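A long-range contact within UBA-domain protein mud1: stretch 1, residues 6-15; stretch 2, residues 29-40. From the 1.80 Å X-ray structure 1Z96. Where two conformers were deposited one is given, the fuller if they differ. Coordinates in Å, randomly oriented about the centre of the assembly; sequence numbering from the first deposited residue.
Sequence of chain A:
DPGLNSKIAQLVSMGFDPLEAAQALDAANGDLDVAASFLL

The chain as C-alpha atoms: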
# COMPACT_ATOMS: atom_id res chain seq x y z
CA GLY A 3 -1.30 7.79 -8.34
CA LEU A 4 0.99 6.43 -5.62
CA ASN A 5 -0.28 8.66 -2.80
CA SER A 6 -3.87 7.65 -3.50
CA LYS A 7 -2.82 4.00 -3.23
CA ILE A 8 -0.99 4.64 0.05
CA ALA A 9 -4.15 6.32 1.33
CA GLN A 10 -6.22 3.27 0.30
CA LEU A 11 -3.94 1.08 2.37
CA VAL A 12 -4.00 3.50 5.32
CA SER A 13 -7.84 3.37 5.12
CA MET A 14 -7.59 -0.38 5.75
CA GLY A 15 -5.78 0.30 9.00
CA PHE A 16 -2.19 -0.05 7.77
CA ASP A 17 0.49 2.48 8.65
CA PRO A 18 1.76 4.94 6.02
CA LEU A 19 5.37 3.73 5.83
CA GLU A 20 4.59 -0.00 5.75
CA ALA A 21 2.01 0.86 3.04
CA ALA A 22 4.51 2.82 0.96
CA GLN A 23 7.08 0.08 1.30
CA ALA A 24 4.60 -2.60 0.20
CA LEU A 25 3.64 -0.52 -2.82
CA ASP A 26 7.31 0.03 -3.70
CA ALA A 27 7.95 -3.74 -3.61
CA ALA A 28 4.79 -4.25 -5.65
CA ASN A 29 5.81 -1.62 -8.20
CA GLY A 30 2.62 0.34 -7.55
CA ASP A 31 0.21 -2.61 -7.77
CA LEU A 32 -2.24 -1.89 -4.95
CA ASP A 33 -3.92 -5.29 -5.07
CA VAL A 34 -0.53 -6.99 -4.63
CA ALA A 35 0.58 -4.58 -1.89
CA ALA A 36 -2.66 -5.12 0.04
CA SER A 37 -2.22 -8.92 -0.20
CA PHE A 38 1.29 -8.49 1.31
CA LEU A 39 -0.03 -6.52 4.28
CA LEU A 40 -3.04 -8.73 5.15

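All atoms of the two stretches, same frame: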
# COMPACT_ATOMS: atom_id res chain seq x y z
N SER A 6 -2.52 8.16 -3.63
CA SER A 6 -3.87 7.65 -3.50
C SER A 6 -3.86 6.18 -3.10
O SER A 6 -4.69 5.76 -2.28
CB SER A 6 -4.65 7.88 -4.79
OG SER A 6 -4.87 9.27 -4.97
N LYS A 7 -2.93 5.41 -3.64
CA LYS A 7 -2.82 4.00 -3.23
C LYS A 7 -2.36 3.87 -1.79
O LYS A 7 -2.84 3.02 -1.06
CB LYS A 7 -1.89 3.25 -4.17
CG LYS A 7 -2.44 3.15 -5.58
CD LYS A 7 -1.38 2.71 -6.54
CE LYS A 7 -1.85 2.70 -7.95
NZ LYS A 7 -0.75 2.26 -8.87
N ILE A 8 -1.40 4.68 -1.37
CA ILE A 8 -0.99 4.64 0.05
C ILE A 8 -2.19 4.92 0.95
O ILE A 8 -2.42 4.23 1.94
CB ILE A 8 0.17 5.62 0.35
CG1 ILE A 8 1.44 5.18 -0.37
CG2 ILE A 8 0.43 5.65 1.84
CD1 ILE A 8 2.53 6.25 -0.42
N ALA A 9 -2.95 5.97 0.60
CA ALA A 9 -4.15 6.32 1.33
C ALA A 9 -5.17 5.17 1.40
O ALA A 9 -5.77 4.95 2.46
CB ALA A 9 -4.77 7.56 0.72
N GLN A 10 -5.34 4.44 0.30
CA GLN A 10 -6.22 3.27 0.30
C GLN A 10 -5.77 2.27 1.35
O GLN A 10 -6.58 1.75 2.13
CB GLN A 10 -6.25 2.58 -1.07
CG GLN A 10 -7.09 3.26 -2.11
CD GLN A 10 -8.58 2.84 -2.05
OE1 GLN A 10 -9.09 2.45 -0.99
NE2 GLN A 10 -9.26 2.95 -3.18
N LEU A 11 -4.47 2.01 1.40
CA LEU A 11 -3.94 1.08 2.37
C LEU A 11 -4.06 1.61 3.80
O LEU A 11 -4.40 0.87 4.69
CB LEU A 11 -2.48 0.72 2.04
CG LEU A 11 -2.30 -0.07 0.74
CD1 LEU A 11 -0.85 -0.18 0.40
CD2 LEU A 11 -2.91 -1.48 0.85
N VAL A 12 -3.79 2.89 4.00
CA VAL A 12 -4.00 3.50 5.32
C VAL A 12 -5.48 3.39 5.77
O VAL A 12 -5.76 3.15 6.95
CB VAL A 12 -3.51 4.95 5.36
CG1 VAL A 12 -3.86 5.63 6.68
CG2 VAL A 12 -2.02 5.00 5.14
N SER A 13 -6.40 3.50 4.82
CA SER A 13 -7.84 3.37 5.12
C SER A 13 -8.22 1.97 5.59
O SER A 13 -9.26 1.79 6.21
CB SER A 13 -8.71 3.76 3.91
OG SER A 13 -8.60 2.84 2.84
N MET A 14 -7.38 0.98 5.29
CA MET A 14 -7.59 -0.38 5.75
C MET A 14 -7.03 -0.60 7.13
O MET A 14 -7.16 -1.70 7.68
CB MET A 14 -6.87 -1.36 4.84
CG MET A 14 -7.31 -1.30 3.43
SD MET A 14 -6.35 -2.44 2.45
CE MET A 14 -6.89 -1.94 0.85
N GLY A 15 -6.35 0.40 7.67
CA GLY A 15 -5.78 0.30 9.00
C GLY A 15 -4.28 0.10 9.00
O GLY A 15 -3.70 -0.04 10.07
N ASN A 29 5.73 -2.51 -7.06
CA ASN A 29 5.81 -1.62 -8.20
C ASN A 29 4.51 -0.87 -8.50
O ASN A 29 4.11 -0.70 -9.66
CB ASN A 29 6.35 -2.37 -9.43
CG ASN A 29 7.77 -2.85 -9.22
OD1 ASN A 29 8.59 -2.16 -8.62
ND2 ASN A 29 8.07 -4.06 -9.69
N GLY A 30 3.86 -0.42 -7.43
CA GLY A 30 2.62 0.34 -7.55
C GLY A 30 1.32 -0.44 -7.67
O GLY A 30 0.26 0.16 -7.81
N ASP A 31 1.39 -1.77 -7.62
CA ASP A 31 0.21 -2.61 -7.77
C ASP A 31 -0.48 -2.72 -6.40
O ASP A 31 0.00 -3.41 -5.52
CB ASP A 31 0.61 -3.98 -8.29
CG ASP A 31 -0.59 -4.84 -8.64
OD1 ASP A 31 -1.59 -4.81 -7.89
OD2 ASP A 31 -0.59 -5.57 -9.65
N LEU A 32 -1.58 -2.01 -6.23
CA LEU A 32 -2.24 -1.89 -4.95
C LEU A 32 -2.79 -3.23 -4.50
O LEU A 32 -2.73 -3.56 -3.33
CB LEU A 32 -3.38 -0.88 -5.03
CG LEU A 32 -4.29 -0.75 -3.82
CD1 LEU A 32 -3.51 -0.36 -2.58
CD2 LEU A 32 -5.38 0.29 -4.08
N ASP A 33 -3.33 -3.99 -5.43
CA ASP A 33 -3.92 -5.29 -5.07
C ASP A 33 -2.84 -6.23 -4.52
O ASP A 33 -3.06 -6.91 -3.53
CB ASP A 33 -4.60 -5.94 -6.24
CG ASP A 33 -5.84 -5.20 -6.70
OD1 ASP A 33 -6.43 -4.39 -5.94
OD2 ASP A 33 -6.29 -5.37 -7.86
N VAL A 34 -1.66 -6.21 -5.13
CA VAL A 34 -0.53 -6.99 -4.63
C VAL A 34 -0.03 -6.49 -3.28
O VAL A 34 0.24 -7.28 -2.37
CB VAL A 34 0.63 -7.02 -5.68
CG1 VAL A 34 1.90 -7.56 -5.07
CG2 VAL A 34 0.22 -7.88 -6.86
N ALA A 35 0.11 -5.18 -3.14
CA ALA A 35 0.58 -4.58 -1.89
C ALA A 35 -0.36 -4.89 -0.75
O ALA A 35 0.08 -5.22 0.35
CB ALA A 35 0.74 -3.07 -2.05
N ALA A 36 -1.66 -4.78 -0.99
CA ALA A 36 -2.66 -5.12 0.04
C ALA A 36 -2.46 -6.57 0.48
O ALA A 36 -2.42 -6.86 1.68
CB ALA A 36 -4.06 -4.89 -0.49
N SER A 37 -2.37 -7.48 -0.50
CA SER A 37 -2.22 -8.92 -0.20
C SER A 37 -1.03 -9.16 0.72
O SER A 37 -1.10 -9.92 1.68
CB SER A 37 -2.10 -9.73 -1.49
OG SER A 37 -3.28 -9.61 -2.26
N PHE A 38 0.08 -8.46 0.44
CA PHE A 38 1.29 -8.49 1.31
C PHE A 38 0.98 -8.15 2.76
O PHE A 38 1.42 -8.84 3.68
CB PHE A 38 2.36 -7.46 0.86
CG PHE A 38 3.20 -7.88 -0.32
CD1 PHE A 38 3.52 -6.94 -1.30
CD2 PHE A 38 3.74 -9.14 -0.43
CE1 PHE A 38 4.32 -7.28 -2.38
CE2 PHE A 38 4.53 -9.49 -1.52
CZ PHE A 38 4.81 -8.56 -2.49
N LEU A 39 0.23 -7.06 2.96
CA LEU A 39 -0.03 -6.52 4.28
C LEU A 39 -1.08 -7.27 5.12
O LEU A 39 -1.07 -7.17 6.36
CB LEU A 39 -0.38 -5.04 4.19
CG LEU A 39 0.75 -4.17 3.64
CD1 LEU A 39 0.21 -2.80 3.30
CD2 LEU A 39 1.88 -4.03 4.66
N LEU A 40 -1.95 -8.03 4.46
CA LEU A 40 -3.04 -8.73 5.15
C LEU A 40 -2.59 -9.78 6.15
O LEU A 40 -1.52 -10.37 6.02
CB LEU A 40 -3.95 -9.42 4.14
CG LEU A 40 -4.80 -8.55 3.24
CD1 LEU A 40 -5.63 -9.42 2.30
CD2 LEU A 40 -5.68 -7.67 4.07
OXT LEU A 40 -3.35 -10.07 7.09

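The first and last helices of the mud1 UBA domain pack side by side, running in roughly the same direction with their axes inclined by 32° and 10.5 Å apart at closest approach. The contact buries 392 Å² and recurs along one side of the first helix, at Lys7, Gln10, Leu11 and Met14, a spacing of three and four residues that keeps returning the chain to the same face. Ser6, Ile8, Ala9, Val12 and Ser13 lie off this face and make no contact with the second stretch.

Lys7 supplies the one hydrogen bond between the stretches. The side chain of Lys7 leaves the helix in the m rotamer and is then extended, with chi2 to chi4 all t, which carries Lys7 NZ to Gly30 O at 2.6 Å. The length of lysine suits this reach, because the ammonium group meets a backbone carbonyl in the loop before the last helix while the aliphatic part runs past Leu32, CG of Lys7 lying 4.2 Å from CB of Leu32. Gly30 has a phi of 85°, at which a CB would be jammed against the carbonyl oxygen of Asn29; an ideal CB would also lie 3.6 Å from Lys7 NZ. Next to it, Asp31 caps the helix that follows, its OD1 accepting from Val34 N at 3.1 Å, and so secures the start of the segment against which stretch 1 packs.

Gln10 contributes less, its CB 3.9 Å from Leu32 CD2. Leu32 thus extends across Lys7, Gln10 and Leu11, and it has more area covered by the opposing stretch than any other residue here.

Leu11 is the centre of the apolar packing. Buried and pointing toward the last helix, it fits as a knob into the hole formed by Leu32, Ala35, Ala36 and Leu39. Leu11 CG lies 3.5 Å from Leu32 CD1, Leu11 CD2 3.8 Å from Ala36 CB, and Leu11 CD1 approaches both Ala35 CB at 4.1 Å and Leu39 CD1 at 4.0 Å. The two alanines present only methyl groups, leaving room for the branched leucine to come close to the helix backbone: Leu11 CD2 is 3.7 Å from Ala36 CA. Leu32 and Leu39 supply larger apolar walls.

Met14 extends the contact with a long, unbranched side chain whose CE stands 4.3 Å from Ala36 CB. At Gly15 the chain turns off in a Schellman motif, with a phi of 105° that favours glycine, and contact with stretch 2 ceases.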